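Local coordinates for HTH-type transcriptional regulator MmpR5 (Mycobacterium tuberculosis, PDB 4NB5), which binds promoter DNA as a homodimer of the MarR type and controls expression of MmpS-MmpL transport systems and of its own gene, at residues S31-R34 against L35-R38; R50-S53 against E54-A57; R107-A110 against M111-Q115; R132-R135 against L136-R140. One frame throughout, in Å; residues are numbered along the deposited sequence.

Contact 1 of 4, residues S31-R34 against L35-R38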
# COMPACT_ATOMS: atom_id res chain seq x y z
N SER B 31 -17.13 12.17 5.08
CA SER B 31 -17.53 11.88 3.71
C SER B 31 -17.18 10.47 3.28
O SER B 31 -17.19 10.17 2.09
CB SER B 31 -16.92 12.90 2.75
OG SER B 31 -17.18 14.23 3.19
N LEU B 32 -16.87 9.59 4.23
CA LEU B 32 -16.74 8.17 3.93
C LEU B 32 -18.06 7.49 4.27
O LEU B 32 -18.94 8.11 4.87
CB LEU B 32 -15.57 7.56 4.71
CG LEU B 32 -14.19 8.14 4.37
CD1 LEU B 32 -13.12 7.47 5.22
CD2 LEU B 32 -13.88 7.99 2.88
N THR B 33 -18.22 6.23 3.90
CA THR B 33 -19.48 5.54 4.15
C THR B 33 -19.61 5.11 5.61
O THR B 33 -18.64 4.69 6.25
CB THR B 33 -19.65 4.29 3.28
OG1 THR B 33 -18.68 3.31 3.65
CG2 THR B 33 -19.50 4.63 1.80
N ARG B 34 -20.83 5.20 6.12
CA ARG B 34 -21.15 4.76 7.47
C ARG B 34 -20.83 3.27 7.61
O ARG B 34 -20.27 2.85 8.63
CB ARG B 34 -22.63 5.03 7.77
CG ARG B 34 -23.05 4.72 9.19
CD ARG B 34 -24.48 5.15 9.47
NE ARG B 34 -24.60 6.61 9.50
CZ ARG B 34 -24.25 7.37 10.54
NH1 ARG B 34 -23.76 6.83 11.65
NH2 ARG B 34 -24.39 8.69 10.48
N LEU B 35 -21.16 2.48 6.60
CA LEU B 35 -20.96 1.04 6.69
C LEU B 35 -19.48 0.67 6.80
O LEU B 35 -19.13 -0.27 7.53
CB LEU B 35 -21.63 0.31 5.52
CG LEU B 35 -21.51 -1.21 5.52
CD1 LEU B 35 -21.94 -1.83 6.85
CD2 LEU B 35 -22.35 -1.77 4.38
N ALA B 36 -18.61 1.39 6.11
CA ALA B 36 -17.18 1.15 6.23
C ALA B 36 -16.71 1.36 7.67
O ALA B 36 -15.93 0.57 8.19
CB ALA B 36 -16.40 2.06 5.29
N GLY B 37 -17.17 2.44 8.30
CA GLY B 37 -16.83 2.71 9.69
C GLY B 37 -17.34 1.63 10.63
O GLY B 37 -16.62 1.20 11.53
N ARG B 38 -18.59 1.21 10.43
CA ARG B 38 -19.18 0.17 11.27
C ARG B 38 -18.45 -1.16 11.09
O ARG B 38 -18.20 -1.88 12.06
CB ARG B 38 -20.67 0.01 10.96
CG ARG B 38 -21.51 1.22 11.35
CD ARG B 38 -22.96 1.08 10.88
NE ARG B 38 -23.64 -0.01 11.57
CZ ARG B 38 -24.38 -0.95 10.98
NH1 ARG B 38 -24.56 -0.97 9.67
NH2 ARG B 38 -24.94 -1.89 11.73
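Thr-33 closes the N-terminus of helix 34-45 over Ala-36, and its short side chain does this with one atom. CB stays at the margin, 4.1 Å from Leu-35 N. Beyond it OG1 sits between the backbone N and the carbonyl carbon (chi1 66°), which turns it back over the first helical turn: there it accepts from Ala-36 N at 3.1 Å, with an N-H...O angle of 149°. The same oxygen lies 3.1 Å from Ala-36 CB, a tight fit against the methyl, and it has a second partner in Asn-70 OD1 of helix 64-77.

Behind the cap the helical ladder starts weakly, Gly-37 N to Thr-33 O at 3.4 Å, and tightens with Arg-38 N to Arg-34 O at 3.0 Å. Arg-34 and Arg-38 meet through their aliphatic parts, CG of the former 4.0 Å from CD of the latter, while their heads part: Arg-34 pairs with Glu-28 and Arg-38 reaches Leu-60 O. Just upstream, Ser-31 ends the preceding helix in a Schellman motif; what follows in Thr-33 is a classic threonine N-cap.

Contact 2 of 4, residues R50-S53 against E54-A57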
# COMPACT_ATOMS: atom_id res chain seq x y z
N ARG B 50 -11.54 -13.36 13.01
CA ARG B 50 -11.91 -13.59 11.62
C ARG B 50 -13.42 -13.78 11.47
O ARG B 50 -14.05 -14.49 12.25
CB ARG B 50 -11.14 -14.78 11.03
CG ARG B 50 -11.81 -16.11 11.23
CD ARG B 50 -11.14 -17.17 10.37
NE ARG B 50 -11.89 -18.42 10.37
CZ ARG B 50 -11.60 -19.45 9.59
NH1 ARG B 50 -10.58 -19.39 8.74
NH2 ARG B 50 -12.34 -20.55 9.66
N GLN B 51 -13.99 -13.14 10.46
CA GLN B 51 -15.43 -13.17 10.21
C GLN B 51 -15.71 -13.45 8.74
O GLN B 51 -15.06 -12.89 7.85
CB GLN B 51 -16.05 -11.82 10.56
CG GLN B 51 -15.85 -11.38 12.00
CD GLN B 51 -16.95 -11.89 12.91
OE1 GLN B 51 -18.12 -11.56 12.72
NE2 GLN B 51 -16.58 -12.67 13.91
N SER B 52 -16.71 -14.29 8.47
CA SER B 52 -17.14 -14.54 7.10
C SER B 52 -17.98 -13.40 6.56
O SER B 52 -18.56 -12.62 7.33
CB SER B 52 -17.95 -15.83 7.03
OG SER B 52 -19.26 -15.63 7.54
N SER B 53 -18.06 -13.29 5.24
CA SER B 53 -18.87 -12.27 4.60
C SER B 53 -20.31 -12.32 5.09
O SER B 53 -20.93 -11.29 5.36
CB SER B 53 -18.84 -12.45 3.08
OG SER B 53 -17.57 -12.10 2.55
N GLU B 54 -20.83 -13.54 5.23
CA GLU B 54 -22.21 -13.74 5.67
C GLU B 54 -22.39 -13.27 7.12
O GLU B 54 -23.38 -12.61 7.44
CB GLU B 54 -22.58 -15.22 5.55
CG GLU B 54 -22.62 -15.75 4.11
CD GLU B 54 -21.25 -15.81 3.42
OE1 GLU B 54 -21.21 -15.59 2.19
OE2 GLU B 54 -20.23 -16.08 4.10
N GLU B 55 -21.43 -13.60 7.97
CA GLU B 55 -21.47 -13.21 9.38
C GLU B 55 -21.46 -11.69 9.53
O GLU B 55 -22.15 -11.14 10.39
CB GLU B 55 -20.27 -13.80 10.13
CG GLU B 55 -20.41 -15.28 10.44
CD GLU B 55 -19.17 -15.86 11.10
OE1 GLU B 55 -18.06 -15.31 10.89
OE2 GLU B 55 -19.30 -16.86 11.83
N LEU B 56 -20.67 -11.03 8.69
CA LEU B 56 -20.57 -9.57 8.72
C LEU B 56 -21.87 -8.93 8.28
O LEU B 56 -22.36 -7.99 8.90
CB LEU B 56 -19.41 -9.10 7.83
CG LEU B 56 -18.04 -9.52 8.34
CD1 LEU B 56 -16.95 -9.23 7.31
CD2 LEU B 56 -17.72 -8.84 9.66
N ALA B 57 -22.45 -9.46 7.20
CA ALA B 57 -23.71 -8.93 6.71
C ALA B 57 -24.80 -9.08 7.77
O ALA B 57 -25.62 -8.19 7.94
CB ALA B 57 -24.12 -9.64 5.43
O HOH W 1 -16.23 -16.21 12.61
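Two first torsions set up the exchange between Ser-52 and Glu-55. Ser-52 carries OG between its backbone N and carbonyl carbon (chi1 76°), facing the start of helix 53-59, whereas Glu-55 has CG beside its own backbone N and runs extended from there, back toward the strand. OG accepts from Glu-55 N at 3.0 Å, and in return Glu-55 OE1 accepts from Ser-52 N at 3.0 Å in a nearly straight bond of 168°. This reciprocal pair is a capping box. The amide meets OE1 on the anti side and 31° out of the carboxylate plane. On its way the Glu-55 chain brushes the serine hydroxyl, CG coming within 3.1 Å of OG.

A water gives OE1 a second donor at 2.7 Å and hands its other proton to Arg-50 O. Beside these polar bonds is an apolar contact: Leu-56 CD2 rests 3.5 Å from Gln-51 CB, the two side chains crossing at a slant, and Leu-56 continues onto Phe-93, Leu-39 and Trp-42. The Gln-51 amide is held from both ends, OE1 by Trp-42 NE1 and NE2 by Pro-48 O. Leu-56 N to Ser-52 O and Ala-57 N to Ser-53 O begin the regular helical bonding.

The chemistry implies a doubly secured junction between strand and helix at the head of the inferred helix-turn-helix: a carboxylate placed by a backbone N-H and a water, its negative charge at the N-terminal end of the helix, where it would probably be stabilised by the helix dipole.

Contact 3 of 4, residues R107-A110 against M111-Q115. With 2JT (1,3-dihydroxypropan-2-yl octadecanoate), chain E.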
# COMPACT_ATOMS: atom_id res chain seq x y z
N ARG B 107 -0.82 5.65 4.18
CA ARG B 107 -0.79 7.11 4.11
C ARG B 107 0.53 7.64 3.58
O ARG B 107 0.56 8.64 2.85
CB ARG B 107 -1.08 7.73 5.48
CG ARG B 107 -2.55 7.86 5.77
CD ARG B 107 -2.91 9.24 6.31
NE ARG B 107 -2.29 10.33 5.56
CZ ARG B 107 -2.87 11.01 4.57
NH1 ARG B 107 -4.10 10.72 4.17
NH2 ARG B 107 -2.21 11.99 3.97
N ILE B 108 1.64 6.98 3.93
CA ILE B 108 2.94 7.36 3.37
C ILE B 108 2.88 7.26 1.85
O ILE B 108 3.34 8.17 1.14
CB ILE B 108 4.06 6.44 3.87
CG1 ILE B 108 4.30 6.66 5.36
CG2 ILE B 108 5.34 6.71 3.08
CD1 ILE B 108 5.35 5.73 5.94
N ARG B 109 2.32 6.17 1.35
CA ARG B 109 2.18 6.00 -0.09
C ARG B 109 1.30 7.10 -0.67
O ARG B 109 1.61 7.68 -1.71
CB ARG B 109 1.56 4.64 -0.44
CG ARG B 109 1.14 4.59 -1.89
CD ARG B 109 0.95 3.19 -2.41
NE ARG B 109 0.74 3.23 -3.86
CZ ARG B 109 0.73 2.16 -4.65
NH1 ARG B 109 0.92 0.95 -4.15
NH2 ARG B 109 0.53 2.32 -5.95
N ALA B 110 0.18 7.36 -0.01
CA ALA B 110 -0.74 8.40 -0.46
C ALA B 110 -0.04 9.76 -0.56
O ALA B 110 -0.26 10.52 -1.51
CB ALA B 110 -1.93 8.48 0.49
N MET B 111 0.81 10.08 0.41
CA MET B 111 1.50 11.35 0.38
C MET B 111 2.52 11.38 -0.77
O MET B 111 2.67 12.41 -1.42
CB MET B 111 2.16 11.64 1.73
CG MET B 111 1.14 11.81 2.85
SD MET B 111 1.84 12.36 4.42
CE MET B 111 3.06 11.08 4.69
N ALA B 112 3.17 10.25 -1.03
CA ALA B 112 4.10 10.18 -2.16
C ALA B 112 3.38 10.42 -3.48
O ALA B 112 3.89 11.10 -4.36
CB ALA B 112 4.80 8.83 -2.19
N GLU B 113 2.18 9.85 -3.61
CA GLU B 113 1.39 10.02 -4.82
C GLU B 113 0.97 11.47 -4.99
O GLU B 113 0.97 11.99 -6.10
CB GLU B 113 0.16 9.11 -4.77
CG GLU B 113 0.50 7.64 -4.84
CD GLU B 113 -0.71 6.73 -4.73
OE1 GLU B 113 -0.56 5.52 -4.97
OE2 GLU B 113 -1.81 7.23 -4.41
N LEU B 114 0.63 12.12 -3.89
CA LEU B 114 0.26 13.54 -3.92
C LEU B 114 1.46 14.40 -4.29
O LEU B 114 1.32 15.40 -4.99
CB LEU B 114 -0.30 13.98 -2.57
CG LEU B 114 -1.76 13.64 -2.33
CD1 LEU B 114 -2.14 13.93 -0.88
CD2 LEU B 114 -2.65 14.42 -3.28
N GLN B 115 2.65 14.01 -3.83
CA GLN B 115 3.85 14.74 -4.17
C GLN B 115 4.10 14.67 -5.68
O GLN B 115 4.49 15.65 -6.30
CB GLN B 115 5.04 14.19 -3.39
CG GLN B 115 6.23 15.13 -3.39
CD GLN B 115 7.49 14.51 -2.81
OE1 GLN B 115 8.60 14.86 -3.20
NE2 GLN B 115 7.32 13.60 -1.86
C10 2JT E . -9.50 6.62 8.32
C13 2JT E . -10.59 10.28 7.05
C15 2JT E . -9.47 12.01 8.45
C17 2JT E . -9.77 14.46 8.35
C20 2JT E . -11.72 16.08 11.23
C21 2JT E . -10.93 17.01 12.04
C22 2JT E . -11.16 16.76 13.55
C24 2JT E . -12.87 16.41 15.27
O01 2JT E . -7.39 8.13 6.57
C02 2JT E . -7.18 7.26 7.36
O03 2JT E . -6.72 6.14 6.76
C04 2JT E . -5.68 5.48 6.96
C05 2JT E . -4.60 6.34 7.55
O06 2JT E . -4.25 5.89 8.80
C07 2JT E . -5.51 5.05 5.45
O08 2JT E . -4.51 4.39 5.32
C09 2JT E . -7.98 6.97 8.67
C11 2JT E . -10.39 7.87 8.31
C12 2JT E . -9.80 8.99 7.34
C14 2JT E . -9.69 11.50 7.03
C16 2JT E . -8.85 13.32 8.53
C18 2JT E . -10.78 14.54 9.38
C19 2JT E . -11.23 15.97 9.76
C23 2JT E . -12.47 17.15 14.08
C25 2JT E . -14.37 16.65 15.40
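In the long helix 99-124, beside the lipid pocket that Arg-107 helps to line, Arg-107 and Met-111 meet one turn apart. This is an i to i+4 pairing, and a second one, Arg-109 with Glu-113, follows on another side of the helix. The arginine chain folds at chi2 and chi3, which sends its guanidinium along the helix to Met-111. Met-111 was modelled in two conformations, and in one of them Arg-107 NH2 stands 3.5 Å from Met-111 CG, approaching obliquely. Nearer its root the same arginine serves the ligand, 1,3-dihydroxypropan-2-yl octadecanoate, by its aliphatic part: CG and CD pass against the glycerol end, with Arg-107 CD 3.6 Å from ligand atom C05. Gly-103 O, Phe-77 O and Glu-104 OE1 hydrogen-bond the ligand, as does Arg-107 NH2 of the second subunit.

Backbone bonds from Met-111 N to Arg-107 O through Leu-114 N to Ala-110 O keep the spacing regular. Arg-109 leaves with CG anti to its N (chi1 168°) and stays extended to NE, and Glu-113 reaches back at a slant to it, CG 3.3 Å from Arg-109 O. The far end of the guanidinium goes to the fourth subunit, where NH2 donates to Ile-75 O. Across the salt bridge the two flat groups stand almost perpendicular, 87° apart, and Arg-109 NE meets Glu-113 OE1 at 2.9 Å from above the carboxylate plane.

Contact 4 of 4, residues R132-R135 against L136-R140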
# COMPACT_ATOMS: atom_id res chain seq x y z
N ARG B 132 2.75 32.20 -8.64
CA ARG B 132 1.53 31.42 -8.83
C ARG B 132 1.74 29.98 -8.37
O ARG B 132 0.79 29.29 -7.99
CB ARG B 132 1.07 31.44 -10.28
CG ARG B 132 -0.33 30.88 -10.48
CD ARG B 132 -0.82 31.03 -11.91
NE ARG B 132 -1.94 30.14 -12.19
CZ ARG B 132 -2.39 29.86 -13.40
NH1 ARG B 132 -1.84 30.42 -14.48
NH2 ARG B 132 -3.40 29.01 -13.55
N SER B 133 2.99 29.53 -8.42
CA SER B 133 3.33 28.15 -8.06
C SER B 133 3.68 27.96 -6.58
O SER B 133 3.99 26.84 -6.16
CB SER B 133 4.51 27.65 -8.91
OG SER B 133 4.08 27.25 -10.20
N ARG B 134 3.63 29.03 -5.80
CA ARG B 134 3.98 28.95 -4.39
C ARG B 134 3.17 27.89 -3.64
O ARG B 134 3.72 27.14 -2.84
CB ARG B 134 3.78 30.30 -3.70
CG ARG B 134 4.27 30.32 -2.27
CD ARG B 134 3.87 31.60 -1.56
NE ARG B 134 4.32 31.63 -0.17
CZ ARG B 134 3.99 32.57 0.71
NH1 ARG B 134 3.19 33.57 0.36
NH2 ARG B 134 4.45 32.50 1.95
N ARG B 135 1.86 27.83 -3.87
CA ARG B 135 1.01 26.85 -3.19
C ARG B 135 1.46 25.42 -3.47
O ARG B 135 1.52 24.58 -2.55
CB ARG B 135 -0.45 27.02 -3.62
CG ARG B 135 -1.11 28.30 -3.12
CD ARG B 135 -2.30 28.64 -4.01
NE ARG B 135 -1.85 29.12 -5.32
CZ ARG B 135 -2.64 29.32 -6.37
NH1 ARG B 135 -3.94 29.09 -6.29
NH2 ARG B 135 -2.11 29.76 -7.51
N LEU B 136 1.77 25.12 -4.72
CA LEU B 136 2.21 23.78 -5.09
C LEU B 136 3.57 23.45 -4.49
O LEU B 136 3.82 22.32 -4.08
CB LEU B 136 2.27 23.61 -6.60
CG LEU B 136 0.93 23.39 -7.30
CD1 LEU B 136 1.10 23.60 -8.79
CD2 LEU B 136 0.36 22.01 -7.02
N ARG B 137 4.47 24.44 -4.47
CA ARG B 137 5.79 24.21 -3.88
C ARG B 137 5.66 23.89 -2.40
O ARG B 137 6.35 23.00 -1.89
CB ARG B 137 6.72 25.41 -4.08
CG ARG B 137 7.20 25.58 -5.50
CD ARG B 137 8.39 26.55 -5.59
NE ARG B 137 8.03 27.90 -5.16
CZ ARG B 137 7.48 28.84 -5.94
NH1 ARG B 137 7.21 28.58 -7.21
NH2 ARG B 137 7.19 30.03 -5.44
N GLU B 138 4.78 24.61 -1.71
CA GLU B 138 4.53 24.38 -0.29
C GLU B 138 3.95 22.98 -0.05
O GLU B 138 4.35 22.29 0.89
CB GLU B 138 3.59 25.46 0.28
CG GLU B 138 4.24 26.84 0.39
CD GLU B 138 3.28 27.92 0.88
OE1 GLU B 138 2.05 27.67 0.93
OE2 GLU B 138 3.75 29.03 1.21
N MET B 139 3.00 22.59 -0.89
CA MET B 139 2.42 21.25 -0.85
C MET B 139 3.50 20.19 -1.00
O MET B 139 3.64 19.27 -0.18
CB MET B 139 1.43 21.10 -2.00
CG MET B 139 0.82 19.72 -2.19
SD MET B 139 -0.27 19.70 -3.63
CE MET B 139 -0.82 17.99 -3.65
N ARG B 140 4.27 20.31 -2.08
CA ARG B 140 5.35 19.36 -2.38
C ARG B 140 6.32 19.22 -1.21
O ARG B 140 6.66 18.10 -0.79
CB ARG B 140 6.11 19.82 -3.63
CG ARG B 140 7.26 18.91 -4.04
CD ARG B 140 8.20 19.64 -5.01
NE ARG B 140 8.72 20.88 -4.43
CZ ARG B 140 9.31 21.85 -5.12
NH1 ARG B 140 9.47 21.74 -6.44
NH2 ARG B 140 9.74 22.94 -4.50
O HOH W 2 0.52 26.81 -6.90
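Arg-134 and Glu-138 face each other one turn apart, and Arg-134 NE lies 3.0 Å from Glu-138 OE2, a salt bridge. The arginine runs straight from CG to NE, while its guanidinium stands 70° from the carboxylate plane. The other carboxylate oxygen, OE1, receives a weak bond from Asn-98 N of the second subunit.

Ahead of the helix, Arg-132 O has two donors. Arg-135, bent at chi3 (-72°), brings NH2 back to it at 3.0 Å, in the carbonyl plane and on a lone pair; a water gives it a second proton at 2.7 Å and itself accepts from Leu-136 N, an amide in the first turn. Arg-135 then spends NH1 on Leu-43 O and NH2 on Cys-46 O, both of the second subunit. Thus the start of helix 134-159, one of the long helices of this MarR-type dimer, is joined to the partner chain by arginine bonds to backbone carbonyls.

Arg-137 is also bent at chi3 and lays one face of its guanidinium over Ser-133 C and Arg-134 CA. NH1 comes within 3.3 Å of Ser-133 CB and donates to Pro-130 O. Ser-133 O accepts from Arg-137 N at 3.0 Å, Arg-134 O from Glu-138 N, and Arg-135 O from Met-139 N.

In the fold
The four contacts come in series along the chain. Contact 1 begins helix 34-45, which leads on to strand 51-52 and helix 53-59 of contact 2, at the start of the inferred helix-turn-helix; their centres are about 17 Å apart. Contacts 3 and 4 lie on the long helices 99-124 and 134-159, which pack together, and there they touch: Leu-114 O is 3.6 Å from Met-139 CE. Contacts 2 and 4 are the most distant pair, centres about 45 Å apart on opposite sides of the chain's centre. Contacts 1, 3 and 4 all reach the second subunit, so the partner meets several parts of the fold, with the lipid bound beside contact 3.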